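Local atomic coordinates of Cobalt/magnesium transport protein CorA (Methanocaldococcus jannaschii, PDB entry 4EGW), a protein that carries magnesium ions into the cell as a homopentamer, opening when cytoplasmic magnesium is low and closing when it is high. Residues I250-S253 with A254-E258; R203-L206 with V207-K211. All coordinates share one frame; numbering follows the deposited sequence.

Contact 1: residues I250-S253 with A254-E258; sequences IDMS and ATYRE. With BU1 (1,4-butanediol), chain G.
Met252 and Tyr256, one helical turn apart, carry the tight side of this contact. Their side chains run side by side and point the same way, and Met252 CB sits against the ring, 3.5 Å from Tyr256 CZ. With CG anti to its own carbonyl carbon (chi1 -58°), the Tyr256 ring folds back along the helix, so that the Met252 carbonyl group lies over one face. At the ring's edge, near its plane, C4 of the butanediol approaches Tyr256 CE1 to 3.2 Å. The backbone between them is helical, part of the long helix 233-270 of the CorA cytoplasmic domain, and this face of it turns toward helix 156-186, where Tyr256 touches Leu173, Leu176 and Glu177. Without the ring, as with an alanine here, Met252 CB would probably lose its packing partner and the butanediol pocket one of its walls. Ser253, buried, turns its OG back to the Leu249 carbonyl. Thr255 is partly exposed: its OG1 gives a hydrogen bond to Asp251 O, 2.7 Å away and from above the carbonyl plane. On the loose side, the side chains of Asp251 and Arg257 are exposed, and Arg257 stretches away from the preceding turn.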
# COMPACT_ATOMS: atom_id res chain seq x y z
N ILE A 250 -6.39 11.05 -4.68
CA ILE A 250 -7.12 11.93 -5.55
C ILE A 250 -6.15 12.61 -6.53
O ILE A 250 -6.42 12.67 -7.73
CB ILE A 250 -7.89 12.96 -4.76
CG1 ILE A 250 -8.93 12.25 -3.90
CG2 ILE A 250 -8.58 13.91 -5.70
CD1 ILE A 250 -9.69 13.20 -3.02
N ASP A 251 -5.02 13.08 -6.01
CA ASP A 251 -3.99 13.71 -6.84
C ASP A 251 -3.50 12.77 -7.92
O ASP A 251 -3.46 13.14 -9.10
CB ASP A 251 -2.81 14.16 -5.98
CG ASP A 251 -3.11 15.39 -5.17
OD1 ASP A 251 -3.73 16.33 -5.72
OD2 ASP A 251 -2.75 15.42 -3.97
N MET A 252 -3.10 11.57 -7.51
CA MET A 252 -2.65 10.56 -8.45
C MET A 252 -3.78 10.31 -9.44
O MET A 252 -3.59 10.41 -10.66
CB MET A 252 -2.30 9.25 -7.74
CG MET A 252 -1.44 9.40 -6.48
SD MET A 252 -1.14 7.79 -5.68
CE MET A 252 -0.40 8.31 -4.12
N SER A 253 -4.96 9.99 -8.92
CA SER A 253 -6.12 9.84 -9.78
C SER A 253 -6.21 11.04 -10.71
O SER A 253 -6.35 10.90 -11.91
CB SER A 253 -7.38 9.71 -8.95
OG SER A 253 -7.24 8.64 -8.02
N ALA A 254 -6.10 12.23 -10.15
CA ALA A 254 -6.08 13.42 -11.00
C ALA A 254 -4.95 13.31 -12.01
O ALA A 254 -5.16 13.36 -13.23
CB ALA A 254 -5.92 14.66 -10.15
N THR A 255 -3.73 13.14 -11.51
CA THR A 255 -2.57 13.04 -12.38
C THR A 255 -2.80 12.02 -13.50
O THR A 255 -2.43 12.25 -14.65
CB THR A 255 -1.34 12.65 -11.56
OG1 THR A 255 -1.21 13.55 -10.45
CG2 THR A 255 -0.09 12.71 -12.41
N TYR A 256 -3.44 10.91 -13.15
CA TYR A 256 -3.57 9.79 -14.08
C TYR A 256 -4.61 10.02 -15.16
O TYR A 256 -4.39 9.68 -16.33
CB TYR A 256 -3.89 8.50 -13.32
CG TYR A 256 -2.85 8.12 -12.29
CD1 TYR A 256 -1.58 8.69 -12.31
CD2 TYR A 256 -3.14 7.19 -11.30
CE1 TYR A 256 -0.63 8.34 -11.35
CE2 TYR A 256 -2.20 6.84 -10.34
CZ TYR A 256 -0.95 7.42 -10.37
OH TYR A 256 -0.02 7.06 -9.41
N ARG A 257 -5.76 10.57 -14.79
CA ARG A 257 -6.73 10.94 -15.81
C ARG A 257 -6.05 11.89 -16.78
O ARG A 257 -6.20 11.75 -17.99
CB ARG A 257 -7.96 11.61 -15.22
CG ARG A 257 -8.84 12.26 -16.28
CD ARG A 257 -9.89 13.15 -15.65
NE ARG A 257 -10.43 14.10 -16.62
CZ ARG A 257 -11.49 14.87 -16.39
NH1 ARG A 257 -12.13 14.79 -15.23
NH2 ARG A 257 -11.92 15.71 -17.32
N GLU A 258 -5.28 12.83 -16.25
CA GLU A 258 -4.52 13.75 -17.09
C GLU A 258 -3.85 12.90 -18.16
O GLU A 258 -4.18 12.99 -19.34
CB GLU A 258 -3.43 14.48 -16.29
CG GLU A 258 -3.90 15.30 -15.08
CD GLU A 258 -2.73 15.86 -14.24
OE1 GLU A 258 -1.57 15.80 -14.70
OE2 GLU A 258 -2.98 16.35 -13.11
C1 BU1 G . 2.96 7.85 -16.64
C2 BU1 G . 3.03 8.35 -15.24
C3 BU1 G . 1.78 8.88 -14.61
C4 BU1 G . 1.87 9.22 -13.16
O5 BU1 G . 2.49 6.57 -16.83
O6 BU1 G . 2.97 8.74 -12.48

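Contact 2: residues R203-L206 with V207-K211; sequences RKTL and VYFHK
The Phe209 ring has Thr205 CG2 over the centre of one face, the methyl lying 4.3 Å above the ring plane; the nearest ring atom, Phe209 CE2, is 4.4 Å from Thr205 CG2, a light CH-to-ring contact. Phe209 CG stands anti to its carbonyl carbon (chi1 -84°), which swings the ring back alongside the preceding turn and under that methyl. The Tyr208 ring is met differently: Lys204 O lies at its edge and in its plane, 3.4 Å from Tyr208 CD2. At Arg203 the chain bends at chi2 and chi3 (both -82°), curling the guanidinium round until Val207 CG2 stands at its edge, though that methyl is modelled too close to the Arg203 carbonyl and the detail is doubtful.

The backbone bonds are mostly i to i+4. Phe209 N reaches Thr205 O at 3.1 Å and His210 N reaches Leu206 O at 2.7 Å, whereas Tyr208 N makes weak bonds to Lys204 O and, i to i+3, to Thr205 O. Thr205 spends its hydroxyl elsewhere, on the carbonyl of Ile109.

The stretch belongs to helix 193-225, whose sides face different neighbours. Tyr208 rests on Thr110 and Thr111 of strand 110-119, and Phe209 on Thr111; Phe209 also meets Tyr169 of helix 156-186 edge-to-face and touches Ile172 of that helix. Leu206 packs against Leu176 of the same helix and Leu260 of helix 233-270.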
# COMPACT_ATOMS: atom_id res chain seq x y z
N ARG A 203 -10.02 4.89 -17.73
CA ARG A 203 -10.70 6.14 -17.43
C ARG A 203 -11.88 5.83 -16.54
O ARG A 203 -12.09 6.46 -15.51
CB ARG A 203 -11.18 6.85 -18.70
CG ARG A 203 -10.13 7.72 -19.39
CD ARG A 203 -10.01 9.12 -18.75
NE ARG A 203 -11.01 10.07 -19.22
CZ ARG A 203 -12.07 10.46 -18.52
NH1 ARG A 203 -12.30 9.98 -17.30
NH2 ARG A 203 -12.93 11.34 -19.03
N LYS A 204 -12.63 4.81 -16.95
CA LYS A 204 -13.79 4.33 -16.23
C LYS A 204 -13.39 4.03 -14.80
O LYS A 204 -14.03 4.50 -13.85
CB LYS A 204 -14.33 3.06 -16.91
CG LYS A 204 -15.68 2.54 -16.41
CD LYS A 204 -16.28 1.58 -17.45
CE LYS A 204 -17.44 0.76 -16.90
NZ LYS A 204 -17.13 -0.70 -16.84
N THR A 205 -12.32 3.26 -14.64
CA THR A 205 -11.87 2.94 -13.30
C THR A 205 -11.60 4.23 -12.53
O THR A 205 -12.23 4.48 -11.50
CB THR A 205 -10.58 2.08 -13.31
OG1 THR A 205 -10.90 0.73 -13.65
CG2 THR A 205 -9.92 2.12 -11.95
N LEU A 206 -10.72 5.06 -13.08
CA LEU A 206 -10.28 6.32 -12.47
C LEU A 206 -11.44 7.24 -12.08
O LEU A 206 -11.48 7.77 -10.96
CB LEU A 206 -9.33 7.06 -13.41
CG LEU A 206 -7.84 6.94 -13.09
CD1 LEU A 206 -7.57 5.82 -12.10
CD2 LEU A 206 -7.04 6.75 -14.35
N VAL A 207 -12.38 7.42 -13.01
CA VAL A 207 -13.55 8.23 -12.73
C VAL A 207 -14.22 7.84 -11.41
O VAL A 207 -14.60 8.71 -10.63
CB VAL A 207 -14.58 8.13 -13.88
CG1 VAL A 207 -15.75 9.05 -13.62
CG2 VAL A 207 -13.93 8.47 -15.21
N TYR A 208 -14.38 6.53 -11.18
CA TYR A 208 -15.03 6.00 -9.98
C TYR A 208 -14.18 6.28 -8.75
O TYR A 208 -14.68 6.70 -7.70
CB TYR A 208 -15.27 4.48 -10.10
CG TYR A 208 -16.63 4.07 -10.68
CD1 TYR A 208 -17.74 3.93 -9.85
CD2 TYR A 208 -16.79 3.83 -12.04
CE1 TYR A 208 -18.99 3.56 -10.37
CE2 TYR A 208 -18.03 3.47 -12.57
CZ TYR A 208 -19.13 3.33 -11.73
OH TYR A 208 -20.36 2.97 -12.26
N PHE A 209 -12.88 6.04 -8.89
CA PHE A 209 -11.95 6.33 -7.81
C PHE A 209 -11.98 7.79 -7.45
O PHE A 209 -11.97 8.15 -6.28
CB PHE A 209 -10.53 5.95 -8.21
CG PHE A 209 -10.22 4.51 -7.99
CD1 PHE A 209 -11.23 3.60 -7.74
CD2 PHE A 209 -8.91 4.06 -8.02
CE1 PHE A 209 -10.95 2.27 -7.54
CE2 PHE A 209 -8.61 2.73 -7.82
CZ PHE A 209 -9.63 1.83 -7.57
N HIS A 210 -12.01 8.65 -8.45
CA HIS A 210 -11.83 10.05 -8.14
C HIS A 210 -13.06 10.57 -7.41
O HIS A 210 -12.96 11.21 -6.36
CB HIS A 210 -11.56 10.84 -9.40
CG HIS A 210 -10.93 12.16 -9.13
ND1 HIS A 210 -11.66 13.33 -8.99
CD2 HIS A 210 -9.64 12.51 -8.93
CE1 HIS A 210 -10.85 14.33 -8.74
NE2 HIS A 210 -9.61 13.86 -8.70
N LYS A 211 -14.22 10.29 -7.98
CA LYS A 211 -15.49 10.55 -7.33
C LYS A 211 -15.45 9.98 -5.91
O LYS A 211 -15.76 10.67 -4.94
CB LYS A 211 -16.61 9.88 -8.12
CG LYS A 211 -17.76 10.79 -8.51
CD LYS A 211 -18.89 9.94 -9.10
CE LYS A 211 -20.21 10.69 -9.17
NZ LYS A 211 -21.34 9.73 -9.39

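In the fold
Contact 2 comes first along the chain, in helix 193-225, and contact 1 follows in the next helix, 233-270; their centres lie about 9 Å apart, on the same side of the chain's centre. The two helices pack directly here: Ile250 CG2 comes within 3.2 Å of His210 NE2, Ser253 CB within 3.6 Å of His210 CD2, and Tyr256 CB within 3.7 Å of Leu206 CD2. Helix 156-186 is a shared neighbour, with Leu176 touching both Leu206 and Tyr256, so three long helices meet at this level. Contact 2 also borders the mixed sheet through strand 110-119, joining the sheet to the helices of the cytoplasmic domain.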